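Local coordinates for protein RMD9, mitochondrial (PDB 7A9X) that binds a dodecameric sequence element in the 3'-untranslated regions of yeast mitochondrial mRNAs and takes part in their processing or stability, at residues 476-481 and 561-566; 442-447 and 484-489; 491-496 and 570-575. All coordinates share one frame; numbering follows the deposited sequence.

Interaction 1: residues 476-481 and 561-566; sequences IANADL and VYRYTT. With nucleotides of chain B.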
loop_
_atom_site.group_PDB
_atom_site.type_symbol
_atom_site.label_atom_id
_atom_site.label_comp_id
_atom_site.label_asym_id
_atom_site.label_seq_id
_atom_site.Cartn_x
_atom_site.Cartn_y
_atom_site.Cartn_z
ATOM N N ILE A 476 18.487 -16.262 -4.683
ATOM C CA ILE A 476 18.820 -15.064 -3.922
ATOM C C ILE A 476 18.228 -13.854 -4.631
ATOM O O ILE A 476 18.550 -13.582 -5.792
ATOM C CB ILE A 476 20.340 -14.918 -3.757
ATOM C CG1 ILE A 476 20.894 -16.050 -2.890
ATOM C CG2 ILE A 476 20.684 -13.561 -3.169
ATOM C CD1 ILE A 476 22.377 -15.935 -2.613
ATOM N N ALA A 477 17.369 -13.120 -3.931
ATOM C CA ALA A 477 16.692 -11.972 -4.508
ATOM C C ALA A 477 17.541 -10.713 -4.354
ATOM O O ALA A 477 18.590 -10.708 -3.704
ATOM C CB ALA A 477 15.319 -11.788 -3.868
ATOM N N ASN A 478 17.070 -9.623 -4.967
ATOM C CA ASN A 478 17.779 -8.352 -4.879
ATOM C C ASN A 478 17.831 -7.838 -3.445
ATOM O O ASN A 478 18.858 -7.304 -3.009
ATOM C CB ASN A 478 17.122 -7.316 -5.790
ATOM C CG ASN A 478 17.493 -7.501 -7.247
ATOM O OD1 ASN A 478 18.492 -8.146 -7.573
ATOM N ND2 ASN A 478 16.695 -6.922 -8.136
ATOM N N ALA A 479 16.736 -7.991 -2.695
ATOM C CA ALA A 479 16.707 -7.488 -1.325
ATOM C C ALA A 479 17.738 -8.187 -0.450
ATOM O O ALA A 479 18.247 -7.592 0.507
ATOM C CB ALA A 479 15.308 -7.643 -0.731
ATOM N N ASP A 480 18.064 -9.444 -0.760
ATOM C CA ASP A 480 19.105 -10.136 -0.007
ATOM C C ASP A 480 20.477 -9.534 -0.284
ATOM O O ASP A 480 21.255 -9.293 0.646
ATOM C CB ASP A 480 19.091 -11.628 -0.345
ATOM C CG ASP A 480 17.813 -12.313 0.090
ATOM O OD1 ASP A 480 17.384 -12.088 1.240
ATOM O OD2 ASP A 480 17.230 -13.064 -0.719
ATOM N N LEU A 481 20.785 -9.273 -1.557
ATOM C CA LEU A 481 22.076 -8.688 -1.896
ATOM C C LEU A 481 22.149 -7.219 -1.502
ATOM O O LEU A 481 23.227 -6.728 -1.146
ATOM C CB LEU A 481 22.351 -8.853 -3.393
ATOM C CG LEU A 481 22.426 -10.290 -3.916
ATOM C CD1 LEU A 481 22.661 -10.300 -5.418
ATOM C CD2 LEU A 481 23.512 -11.075 -3.195
ATOM N N VAL A 561 24.815 -9.614 -10.935
ATOM C CA VAL A 561 26.247 -9.370 -10.789
ATOM C C VAL A 561 26.591 -7.963 -11.263
ATOM O O VAL A 561 27.302 -7.217 -10.582
ATOM C CB VAL A 561 27.059 -10.438 -11.544
ATOM C CG1 VAL A 561 28.539 -10.102 -11.502
ATOM C CG2 VAL A 561 26.801 -11.818 -10.953
ATOM N N TYR A 562 26.084 -7.575 -12.437
ATOM C CA TYR A 562 26.313 -6.216 -12.920
ATOM C C TYR A 562 25.627 -5.195 -12.020
ATOM O O TYR A 562 26.165 -4.107 -11.776
ATOM C CB TYR A 562 25.819 -6.077 -14.362
ATOM C CG TYR A 562 25.950 -4.679 -14.933
ATOM C CD1 TYR A 562 24.925 -3.750 -14.794
ATOM C CD2 TYR A 562 27.094 -4.293 -15.619
ATOM C CE1 TYR A 562 25.039 -2.473 -15.312
ATOM C CE2 TYR A 562 27.216 -3.018 -16.146
ATOM C CZ TYR A 562 26.187 -2.113 -15.987
ATOM O OH TYR A 562 26.304 -0.845 -16.506
ATOM N N ARG A 563 24.436 -5.529 -11.521
ATOM C CA ARG A 563 23.672 -4.597 -10.699
ATOM C C ARG A 563 24.412 -4.261 -9.409
ATOM O O ARG A 563 24.473 -3.097 -8.996
ATOM C CB ARG A 563 22.294 -5.190 -10.396
ATOM C CG ARG A 563 21.511 -4.474 -9.309
ATOM C CD ARG A 563 20.224 -5.223 -8.992
ATOM N NE ARG A 563 19.517 -4.634 -7.858
ATOM C CZ ARG A 563 18.477 -3.814 -7.968
ATOM N NH1 ARG A 563 17.898 -3.325 -6.880
ATOM N NH2 ARG A 563 18.013 -3.484 -9.167
ATOM N N TYR A 564 24.987 -5.273 -8.758
ATOM C CA TYR A 564 25.644 -5.100 -7.471
ATOM C C TYR A 564 27.159 -4.988 -7.597
ATOM O O TYR A 564 27.884 -5.276 -6.639
ATOM C CB TYR A 564 25.261 -6.244 -6.535
ATOM C CG TYR A 564 23.831 -6.151 -6.058
ATOM C CD1 TYR A 564 23.480 -5.293 -5.022
ATOM C CD2 TYR A 564 22.829 -6.912 -6.651
ATOM C CE1 TYR A 564 22.173 -5.200 -4.585
ATOM C CE2 TYR A 564 21.521 -6.827 -6.219
ATOM C CZ TYR A 564 21.197 -5.969 -5.188
ATOM O OH TYR A 564 19.895 -5.877 -4.753
ATOM N N THR A 565 27.649 -4.564 -8.760
ATOM C CA THR A 565 29.080 -4.374 -8.969
ATOM C C THR A 565 29.312 -3.127 -9.812
ATOM O O THR A 565 29.621 -2.058 -9.277
ATOM C CB THR A 565 29.701 -5.610 -9.635
ATOM O OG1 THR A 565 29.514 -6.752 -8.790
ATOM C CG2 THR A 565 31.185 -5.423 -9.885
ATOM N N THR A 566 29.151 -3.249 -11.131
ATOM C CA THR A 566 29.347 -2.094 -12.000
ATOM C C THR A 566 28.246 -1.060 -11.802
ATOM O O THR A 566 28.525 0.140 -11.710
ATOM C CB THR A 566 29.413 -2.546 -13.458
ATOM O OG1 THR A 566 30.414 -3.562 -13.594
ATOM C CG2 THR A 566 29.759 -1.374 -14.369
ATOM P P U B 14 15.765 -0.219 -8.714
ATOM O OP1 U B 14 14.455 -0.229 -9.410
ATOM O OP2 U B 14 16.093 -1.315 -7.768
ATOM O "O5'" U B 14 16.911 -0.149 -9.821
ATOM C "C5'" U B 14 16.914 0.877 -10.809
ATOM C "C4'" U B 14 18.160 0.845 -11.662
ATOM O "O4'" U B 14 19.331 0.939 -10.803
ATOM C "C3'" U B 14 18.350 -0.414 -12.509
ATOM O "O3'" U B 14 18.969 -0.069 -13.748
ATOM C "C2'" U B 14 19.315 -1.244 -11.667
ATOM O "O2'" U B 14 20.083 -2.178 -12.397
ATOM C "C1'" U B 14 20.188 -0.162 -11.040
ATOM N N1 U B 14 20.790 -0.560 -9.759
ATOM C C2 U B 14 22.150 -0.787 -9.722
ATOM O O2 U B 14 22.866 -0.662 -10.699
ATOM N N3 U B 14 22.640 -1.164 -8.496
ATOM C C4 U B 14 21.921 -1.334 -7.331
ATOM O O4 U B 14 22.503 -1.680 -6.301
ATOM C C5 U B 14 20.518 -1.081 -7.454
ATOM C C6 U B 14 20.014 -0.713 -8.636
ATOM P P C B 12 15.692 -1.822 2.006
ATOM O OP1 C B 12 17.048 -1.224 1.934
ATOM O OP2 C B 12 14.524 -0.968 2.335
ATOM O "O5'" C B 12 15.409 -2.544 0.614
ATOM C "C5'" C B 12 16.441 -3.272 -0.041
ATOM C "C4'" C B 12 16.197 -3.405 -1.526
ATOM O "O4'" C B 12 15.201 -4.437 -1.763
ATOM C "C3'" C B 12 15.700 -2.148 -2.241
ATOM O "O3'" C B 12 16.325 -2.048 -3.520
ATOM C "C2'" C B 12 14.207 -2.414 -2.419
ATOM O "O2'" C B 12 13.623 -1.753 -3.521
ATOM C "C1'" C B 12 14.174 -3.930 -2.592
ATOM N N1 C B 12 12.906 -4.553 -2.179
ATOM C C2 C B 12 12.316 -5.497 -3.025
ATOM O O2 C B 12 12.878 -5.783 -4.093
ATOM N N3 C B 12 11.150 -6.078 -2.661
ATOM C C4 C B 12 10.572 -5.750 -1.506
ATOM N N4 C B 12 9.421 -6.354 -1.196
ATOM C C5 C B 12 11.148 -4.789 -0.624
ATOM C C6 C B 12 12.304 -4.221 -0.995
ATOM P P U B 13 17.735 -1.288 -3.666
ATOM O OP1 U B 13 18.742 -2.269 -4.142
ATOM O OP2 U B 13 17.983 -0.534 -2.410
ATOM O "O5'" U B 13 17.485 -0.225 -4.824
ATOM C "C5'" U B 13 16.399 0.688 -4.764
ATOM C "C4'" U B 13 16.616 1.847 -5.701
ATOM O "O4'" U B 13 17.722 2.655 -5.221
ATOM C "C3'" U B 13 17.007 1.470 -7.123
ATOM O "O3'" U B 13 15.881 1.182 -7.936
ATOM C "C2'" U B 13 17.799 2.682 -7.596
ATOM O "O2'" U B 13 16.925 3.718 -8.019
ATOM C "C1'" U B 13 18.488 3.127 -6.306
ATOM N N1 U B 13 19.864 2.593 -6.169
ATOM C C2 U B 13 20.857 3.051 -7.018
ATOM O O2 U B 13 20.667 3.871 -7.902
ATOM N N3 U B 13 22.097 2.501 -6.801
ATOM C C4 U B 13 22.447 1.571 -5.841
ATOM O O4 U B 13 23.612 1.173 -5.773
ATOM C C5 U B 13 21.370 1.156 -4.998
ATOM C C6 U B 13 20.151 1.672 -5.187
#
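Stacking of flat polar groups joins N478 to R563: the side-chain amide lies nearly parallel to the guanidinium, the planes 6° apart, with ND2 of N478 3.5 Å above the centre of the R563 group. The opposite face of that guanidinium carries the base of U14 of chain B, so the arginine is sandwiched between protein amide and uracil.

Hydrogen bonds then tie it to RNA. R563 NH1 reaches OP2 of U14 of chain B at 2.8 Å, NH2 shares the same oxygen, and R563 O meets the base N3 of that nucleotide in a weak bond. R563 thus contacts U14 of chain B through its phosphate, and through the base by its backbone oxygen.

The apolar part is a CH-pi contact, L481 CB standing 3.6 Å from the Y564 ring centroid and 13° off its normal, while R563 CG touches the other face toward the rim. Y564 OH lies within a very short 2.5 Å of N478 O and also hydrogen-bonds with S482 OG, so which of the two takes its proton is not settled.

Behind these groups, L481 packs on W461 of helix 454-470, and both L481 and Y564 rest against L548 of helix 540-551.

Interaction 2: residues 442-447 and 484-489; sequences LLKSLG and LRDATV. With nucleotides of chain B.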
loop_
_atom_site.group_PDB
_atom_site.type_symbol
_atom_site.label_atom_id
_atom_site.label_comp_id
_atom_site.label_asym_id
_atom_site.label_seq_id
_atom_site.Cartn_x
_atom_site.Cartn_y
_atom_site.Cartn_z
ATOM N N LEU A 442 18.567 -7.510 9.948
ATOM C CA LEU A 442 19.679 -7.730 10.867
ATOM C C LEU A 442 21.019 -7.629 10.148
ATOM O O LEU A 442 21.990 -7.098 10.699
ATOM C CB LEU A 442 19.531 -9.089 11.552
ATOM C CG LEU A 442 18.491 -9.169 12.672
ATOM C CD1 LEU A 442 18.188 -10.615 13.025
ATOM C CD2 LEU A 442 18.979 -8.419 13.900
ATOM N N LEU A 443 21.090 -8.125 8.912
ATOM C CA LEU A 443 22.299 -7.931 8.117
ATOM C C LEU A 443 22.467 -6.468 7.728
ATOM O O LEU A 443 23.567 -5.913 7.841
ATOM C CB LEU A 443 22.263 -8.814 6.870
ATOM C CG LEU A 443 23.430 -8.647 5.893
ATOM C CD1 LEU A 443 24.755 -8.960 6.572
ATOM C CD2 LEU A 443 23.238 -9.520 4.662
ATOM N N LYS A 444 21.386 -5.827 7.273
ATOM C CA LYS A 444 21.452 -4.422 6.885
ATOM C C LYS A 444 21.889 -3.538 8.046
ATOM O O LYS A 444 22.589 -2.539 7.837
ATOM C CB LYS A 444 20.091 -3.967 6.354
ATOM C CG LYS A 444 20.058 -2.551 5.793
ATOM C CD LYS A 444 18.625 -2.096 5.542
ATOM C CE LYS A 444 18.569 -0.864 4.651
ATOM N NZ LYS A 444 19.394 0.263 5.160
ATOM N N SER A 445 21.495 -3.895 9.273
ATOM C CA SER A 445 21.784 -3.055 10.432
ATOM C C SER A 445 23.281 -2.901 10.673
ATOM O O SER A 445 23.711 -1.896 11.249
ATOM C CB SER A 445 21.107 -3.633 11.676
ATOM O OG SER A 445 19.696 -3.659 11.522
ATOM N N LEU A 446 24.087 -3.873 10.243
ATOM C CA LEU A 446 25.525 -3.796 10.460
ATOM C C LEU A 446 26.165 -2.642 9.699
ATOM O O LEU A 446 27.248 -2.189 10.082
ATOM C CB LEU A 446 26.181 -5.119 10.069
ATOM C CG LEU A 446 25.705 -6.342 10.860
ATOM C CD1 LEU A 446 26.457 -7.588 10.428
ATOM C CD2 LEU A 446 25.858 -6.110 12.356
ATOM N N GLY A 447 25.526 -2.158 8.639
ATOM C CA GLY A 447 26.010 -1.010 7.905
ATOM C C GLY A 447 25.835 0.328 8.590
ATOM O O GLY A 447 26.327 1.339 8.081
ATOM N N LEU A 484 23.413 -7.035 2.019
ATOM C CA LEU A 484 24.855 -7.229 2.119
ATOM C C LEU A 484 25.606 -6.010 1.597
ATOM O O LEU A 484 26.639 -5.620 2.156
ATOM C CB LEU A 484 25.269 -8.486 1.353
ATOM C CG LEU A 484 26.711 -8.979 1.501
ATOM C CD1 LEU A 484 26.982 -9.475 2.915
ATOM C CD2 LEU A 484 26.999 -10.069 0.480
ATOM N N ARG A 485 25.100 -5.392 0.528
ATOM C CA ARG A 485 25.714 -4.171 0.017
ATOM C C ARG A 485 25.624 -3.037 1.031
ATOM O O ARG A 485 26.601 -2.310 1.244
ATOM C CB ARG A 485 25.056 -3.776 -1.305
ATOM C CG ARG A 485 25.383 -2.373 -1.776
ATOM C CD ARG A 485 24.146 -1.495 -1.723
ATOM N NE ARG A 485 23.118 -1.963 -2.647
ATOM C CZ ARG A 485 21.842 -1.592 -2.603
ATOM N NH1 ARG A 485 20.984 -2.070 -3.492
ATOM N NH2 ARG A 485 21.424 -0.752 -1.666
ATOM N N ASP A 486 24.465 -2.875 1.673
ATOM C CA ASP A 486 24.305 -1.816 2.663
ATOM C C ASP A 486 25.197 -2.015 3.879
ATOM O O ASP A 486 25.552 -1.033 4.541
ATOM C CB ASP A 486 22.841 -1.718 3.096
ATOM C CG ASP A 486 21.978 -1.022 2.066
ATOM O OD1 ASP A 486 22.543 -0.493 1.084
ATOM O OD2 ASP A 486 20.742 -1.000 2.235
ATOM N N ALA A 487 25.577 -3.252 4.184
ATOM C CA ALA A 487 26.433 -3.539 5.325
ATOM C C ALA A 487 27.917 -3.451 4.994
ATOM O O ALA A 487 28.746 -3.591 5.899
ATOM C CB ALA A 487 26.114 -4.928 5.888
ATOM N N THR A 488 28.274 -3.226 3.730
ATOM C CA THR A 488 29.679 -3.173 3.345
ATOM C C THR A 488 29.985 -1.909 2.545
ATOM O O THR A 488 30.627 -0.984 3.054
ATOM C CB THR A 488 30.057 -4.419 2.536
ATOM O OG1 THR A 488 29.253 -4.488 1.352
ATOM C CG2 THR A 488 29.845 -5.690 3.359
ATOM N N VAL A 489 29.515 -1.864 1.296
ATOM C CA VAL A 489 29.877 -0.786 0.379
ATOM C C VAL A 489 29.382 0.559 0.897
ATOM O O VAL A 489 30.122 1.551 0.899
ATOM C CB VAL A 489 29.323 -1.078 -1.026
ATOM C CG1 VAL A 489 29.723 0.022 -2.007
ATOM C CG2 VAL A 489 29.802 -2.433 -1.504
ATOM P P U B 13 17.735 -1.288 -3.666
ATOM O OP1 U B 13 18.742 -2.269 -4.142
ATOM O OP2 U B 13 17.983 -0.534 -2.410
ATOM O "O5'" U B 13 17.485 -0.225 -4.824
ATOM C "C5'" U B 13 16.399 0.688 -4.764
ATOM C "C4'" U B 13 16.616 1.847 -5.701
ATOM O "O4'" U B 13 17.722 2.655 -5.221
ATOM C "C3'" U B 13 17.007 1.470 -7.123
ATOM O "O3'" U B 13 15.881 1.182 -7.936
ATOM C "C2'" U B 13 17.799 2.682 -7.596
ATOM O "O2'" U B 13 16.925 3.718 -8.019
ATOM C "C1'" U B 13 18.488 3.127 -6.306
ATOM N N1 U B 13 19.864 2.593 -6.169
ATOM C C2 U B 13 20.857 3.051 -7.018
ATOM O O2 U B 13 20.667 3.871 -7.902
ATOM N N3 U B 13 22.097 2.501 -6.801
ATOM C C4 U B 13 22.447 1.571 -5.841
ATOM O O4 U B 13 23.612 1.173 -5.773
ATOM C C5 U B 13 21.370 1.156 -4.998
ATOM C C6 U B 13 20.151 1.672 -5.187
ATOM P P U B 14 15.765 -0.219 -8.714
ATOM O OP1 U B 14 14.455 -0.229 -9.410
ATOM O OP2 U B 14 16.093 -1.315 -7.768
ATOM O "O5'" U B 14 16.911 -0.149 -9.821
ATOM C "C5'" U B 14 16.914 0.877 -10.809
ATOM C "C4'" U B 14 18.160 0.845 -11.662
ATOM O "O4'" U B 14 19.331 0.939 -10.803
ATOM C "C3'" U B 14 18.350 -0.414 -12.509
ATOM O "O3'" U B 14 18.969 -0.069 -13.748
ATOM C "C2'" U B 14 19.315 -1.244 -11.667
ATOM O "O2'" U B 14 20.083 -2.178 -12.397
ATOM C "C1'" U B 14 20.188 -0.162 -11.040
ATOM N N1 U B 14 20.790 -0.560 -9.759
ATOM C C2 U B 14 22.150 -0.787 -9.722
ATOM O O2 U B 14 22.866 -0.662 -10.699
ATOM N N3 U B 14 22.640 -1.164 -8.496
ATOM C C4 U B 14 21.921 -1.334 -7.331
ATOM O O4 U B 14 22.503 -1.680 -6.301
ATOM C C5 U B 14 20.518 -1.081 -7.454
ATOM C C6 U B 14 20.014 -0.713 -8.636
#
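The carboxylate of D486 is held between two cations, with K444 reaching it across the contact and its own neighbour R485 from within the same turn. R485 NH2 meets D486 OD1 at 3.0 Å, coming from above the carboxylate plane, while K444 NZ forms a longer salt bridge to OD2 at 3.5 Å. In this pentatricopeptide repeat (PPR) protein, whose repeats are helix pairs stacked into a solenoid, the network of K444, D486 and R485 lies at a helix-helix junction facing RNA. Residues 442-447 lie in the last repeat assigned to the chain (438-471), and helix 478-486 follows it.

The lysine chain crosses the aspartate at a slant. It is extended as far as CE and then bends at chi4 (-54°), which turns NZ aside and places CE, at 3.3 Å, closer to OD2 of D486 than the ammonium itself. K444 and D486 each also pack on an RNA phosphate, and the two basic groups would be expected to offset the acid's negative charge there. R485 carries the network to the nucleotides, one face of its guanidinium lying over C5 of U13 of chain B, which sits nearer the edge of the group than its middle.

Beneath the charges the backbones come very near each other. With no side chain on G447, its CA sits 3.6 Å from the CA of A487, and a CA-H...O contact runs from G447 CA to D486 O with an angle of 152° at the hydrogen. R540 bonds the carbonyls of both L446 and A487, bridging the two segments. On the buried side L443 CD2 packs against L484 CB, and A487 CB presses on the backbone oxygen L443 O at 3.4 Å.

Interaction 3: residues 491-496 and 570-575; sequences WSQSKR and ESYPIL. With nucleotides of chain B.
Q493 sets its CG anti to the backbone N (chi1 -177°) and then bends at chi2 (70°), which carries its amide to the I574 backbone, while I574 holds CG1 anti to its own N, directing CG1, and CD1 beyond it, to the R496 guanidinium; the side chains of Q493 and I574 run antiparallel, side by side. The glutamine's OE1 accepts a hydrogen bond from the backbone N of I574 at 3.0 Å, the donor nearly in line with the C=O bond. That oxygen also lies against I574 CB and the CD of P573, so carbon atoms flank the polar tip. Its partner atom NE2 bonds to D497, which helps fix the rotation of the amide.

The contact joins helix 489-502 to a 3-10 turn that follows helix 566-571, in the C-terminal helical region beyond the last assigned PPR unit. I574 wedges between the glutamine and R496: its CD1 lies 3.6 Å above the guanidinium plane, away from the centre of the group, and R496 NH2 in turn forms a salt bridge with E577. CD1 also touches CB of S492, and I574 packs on I541 of helix 540-551.

Toward the RNA, Y572 is met at opposite edges of its ring, by Q493 CG at CD1 and by O4 of U13 of chain B at CE2, the latter 3.6 Å away. Beside it, S571 OG accepts a hydrogen bond from N3 of the same uracil at 2.9 Å.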
loop_
_atom_site.group_PDB
_atom_site.type_symbol
_atom_site.label_atom_id
_atom_site.label_comp_id
_atom_site.label_asym_id
_atom_site.label_seq_id
_atom_site.Cartn_x
_atom_site.Cartn_y
_atom_site.Cartn_z
ATOM N N TRP A 491 28.582 1.455 3.958
ATOM C CA TRP A 491 29.338 1.836 5.147
ATOM C C TRP A 491 30.724 2.350 4.775
ATOM O O TRP A 491 31.182 3.360 5.322
ATOM C CB TRP A 491 29.439 0.648 6.106
ATOM C CG TRP A 491 30.259 0.917 7.340
ATOM C CD1 TRP A 491 29.806 1.376 8.547
ATOM C CD2 TRP A 491 31.672 0.735 7.485
ATOM N NE1 TRP A 491 30.852 1.494 9.430
ATOM C CE2 TRP A 491 32.008 1.108 8.803
ATOM C CE3 TRP A 491 32.686 0.299 6.628
ATOM C CZ2 TRP A 491 33.316 1.054 9.282
ATOM C CZ3 TRP A 491 33.982 0.245 7.105
ATOM C CH2 TRP A 491 34.286 0.621 8.420
ATOM N N SER A 492 31.402 1.676 3.842
ATOM C CA SER A 492 32.725 2.124 3.421
ATOM C C SER A 492 32.650 3.472 2.715
ATOM O O SER A 492 33.449 4.372 2.997
ATOM C CB SER A 492 33.373 1.079 2.515
ATOM O OG SER A 492 33.426 -0.188 3.149
ATOM N N GLN A 493 31.698 3.631 1.791
ATOM C CA GLN A 493 31.504 4.928 1.155
ATOM C C GLN A 493 31.164 6.003 2.179
ATOM O O GLN A 493 31.615 7.148 2.049
ATOM C CB GLN A 493 30.404 4.836 0.094
ATOM C CG GLN A 493 30.168 6.127 -0.685
ATOM C CD GLN A 493 31.315 6.469 -1.620
ATOM O OE1 GLN A 493 31.792 5.620 -2.372
ATOM N NE2 GLN A 493 31.766 7.719 -1.576
ATOM N N SER A 494 30.387 5.654 3.207
ATOM C CA SER A 494 30.032 6.629 4.235
ATOM C C SER A 494 31.266 7.106 4.991
ATOM O O SER A 494 31.471 8.314 5.162
ATOM C CB SER A 494 29.010 6.028 5.199
ATOM O OG SER A 494 28.792 6.893 6.301
ATOM N N LYS A 495 32.104 6.174 5.450
ATOM C CA LYS A 495 33.291 6.571 6.201
ATOM C C LYS A 495 34.308 7.272 5.310
ATOM O O LYS A 495 35.054 8.136 5.786
ATOM C CB LYS A 495 33.919 5.354 6.881
ATOM C CG LYS A 495 33.037 4.731 7.951
ATOM C CD LYS A 495 32.618 5.765 8.987
ATOM C CE LYS A 495 31.545 5.215 9.912
ATOM N NZ LYS A 495 31.069 6.240 10.883
ATOM N N ARG A 496 34.347 6.925 4.022
ATOM C CA ARG A 496 35.231 7.621 3.093
ATOM C C ARG A 496 34.794 9.069 2.906
ATOM O O ARG A 496 35.624 9.986 2.926
ATOM C CB ARG A 496 35.264 6.888 1.752
ATOM C CG ARG A 496 36.011 7.627 0.654
ATOM C CD ARG A 496 37.519 7.602 0.878
ATOM N NE ARG A 496 38.077 6.263 0.705
ATOM C CZ ARG A 496 38.372 5.723 -0.475
ATOM N NH1 ARG A 496 38.159 6.408 -1.590
ATOM N NH2 ARG A 496 38.875 4.497 -0.542
ATOM N N GLU A 570 28.255 3.052 -9.817
ATOM C CA GLU A 570 27.792 4.339 -10.320
ATOM C C GLU A 570 27.192 5.194 -9.212
ATOM O O GLU A 570 27.223 6.427 -9.298
ATOM C CB GLU A 570 26.773 4.133 -11.442
ATOM C CG GLU A 570 27.361 3.534 -12.709
ATOM C CD GLU A 570 26.312 3.295 -13.776
ATOM O OE1 GLU A 570 26.391 2.256 -14.467
ATOM O OE2 GLU A 570 25.405 4.141 -13.921
ATOM N N SER A 571 26.643 4.565 -8.173
ATOM C CA SER A 571 26.121 5.284 -7.018
ATOM C C SER A 571 27.098 5.331 -5.855
ATOM O O SER A 571 27.044 6.268 -5.053
ATOM C CB SER A 571 24.811 4.649 -6.540
ATOM O OG SER A 571 23.809 4.723 -7.540
ATOM N N TYR A 572 27.985 4.344 -5.746
ATOM C CA TYR A 572 28.992 4.285 -4.690
ATOM C C TYR A 572 30.350 4.114 -5.360
ATOM O O TYR A 572 30.810 2.987 -5.581
ATOM C CB TYR A 572 28.692 3.157 -3.706
ATOM C CG TYR A 572 27.358 3.314 -3.009
ATOM C CD1 TYR A 572 27.249 4.051 -1.836
ATOM C CD2 TYR A 572 26.204 2.737 -3.532
ATOM C CE1 TYR A 572 26.032 4.203 -1.198
ATOM C CE2 TYR A 572 24.981 2.885 -2.903
ATOM C CZ TYR A 572 24.902 3.618 -1.737
ATOM O OH TYR A 572 23.688 3.767 -1.106
ATOM N N PRO A 573 31.017 5.224 -5.701
ATOM C CA PRO A 573 32.238 5.134 -6.522
ATOM C C PRO A 573 33.408 4.443 -5.838
ATOM O O PRO A 573 34.385 4.115 -6.525
ATOM C CB PRO A 573 32.565 6.604 -6.822
ATOM C CG PRO A 573 31.278 7.345 -6.595
ATOM C CD PRO A 573 30.607 6.618 -5.471
ATOM N N ILE A 574 33.351 4.208 -4.524
ATOM C CA ILE A 574 34.439 3.496 -3.861
ATOM C C ILE A 574 34.531 2.057 -4.352
ATOM O O ILE A 574 35.553 1.393 -4.144
ATOM C CB ILE A 574 34.274 3.555 -2.329
ATOM C CG1 ILE A 574 35.574 3.152 -1.629
ATOM C CG2 ILE A 574 33.118 2.673 -1.878
ATOM C CD1 ILE A 574 35.496 3.184 -0.121
ATOM N N LEU A 575 33.489 1.557 -5.018
ATOM C CA LEU A 575 33.545 0.223 -5.597
ATOM C C LEU A 575 34.414 0.181 -6.850
ATOM O O LEU A 575 34.906 -0.894 -7.212
ATOM C CB LEU A 575 32.129 -0.260 -5.915
ATOM C CG LEU A 575 31.862 -1.764 -5.854
ATOM C CD1 LEU A 575 32.277 -2.320 -4.506
ATOM C CD2 LEU A 575 30.392 -2.047 -6.115
ATOM P P U B 13 17.735 -1.288 -3.666
ATOM O OP1 U B 13 18.742 -2.269 -4.142
ATOM O OP2 U B 13 17.983 -0.534 -2.410
ATOM O "O5'" U B 13 17.485 -0.225 -4.824
ATOM C "C5'" U B 13 16.399 0.688 -4.764
ATOM C "C4'" U B 13 16.616 1.847 -5.701
ATOM O "O4'" U B 13 17.722 2.655 -5.221
ATOM C "C3'" U B 13 17.007 1.470 -7.123
ATOM O "O3'" U B 13 15.881 1.182 -7.936
ATOM C "C2'" U B 13 17.799 2.682 -7.596
ATOM O "O2'" U B 13 16.925 3.718 -8.019
ATOM C "C1'" U B 13 18.488 3.127 -6.306
ATOM N N1 U B 13 19.864 2.593 -6.169
ATOM C C2 U B 13 20.857 3.051 -7.018
ATOM O O2 U B 13 20.667 3.871 -7.902
ATOM N N3 U B 13 22.097 2.501 -6.801
ATOM C C4 U B 13 22.447 1.571 -5.841
ATOM O O4 U B 13 23.612 1.173 -5.773
ATOM C C5 U B 13 21.370 1.156 -4.998
ATOM C C6 U B 13 20.151 1.672 -5.187
#

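The three contacts lie close together at the C-terminal end of the solenoid, their centres 13 to 16 Å apart. Interactions 1 and 2 share helix 478-486, and interaction 3 uses the next helix, 489-502. Along the chain interaction 2 closes before interaction 3 opens, whereas interaction 1 interleaves with both, its later segment returning after the unmodelled linker to sit just ahead of that of interaction 3. Direct packing connects them: Y564 touches R485, T565 meets L575, and V489 meets Y572. Between them interactions 1 and 3 fold residues 561-575 back onto these helices, so U13 and U14 of chain B are contacted by residues far apart in sequence.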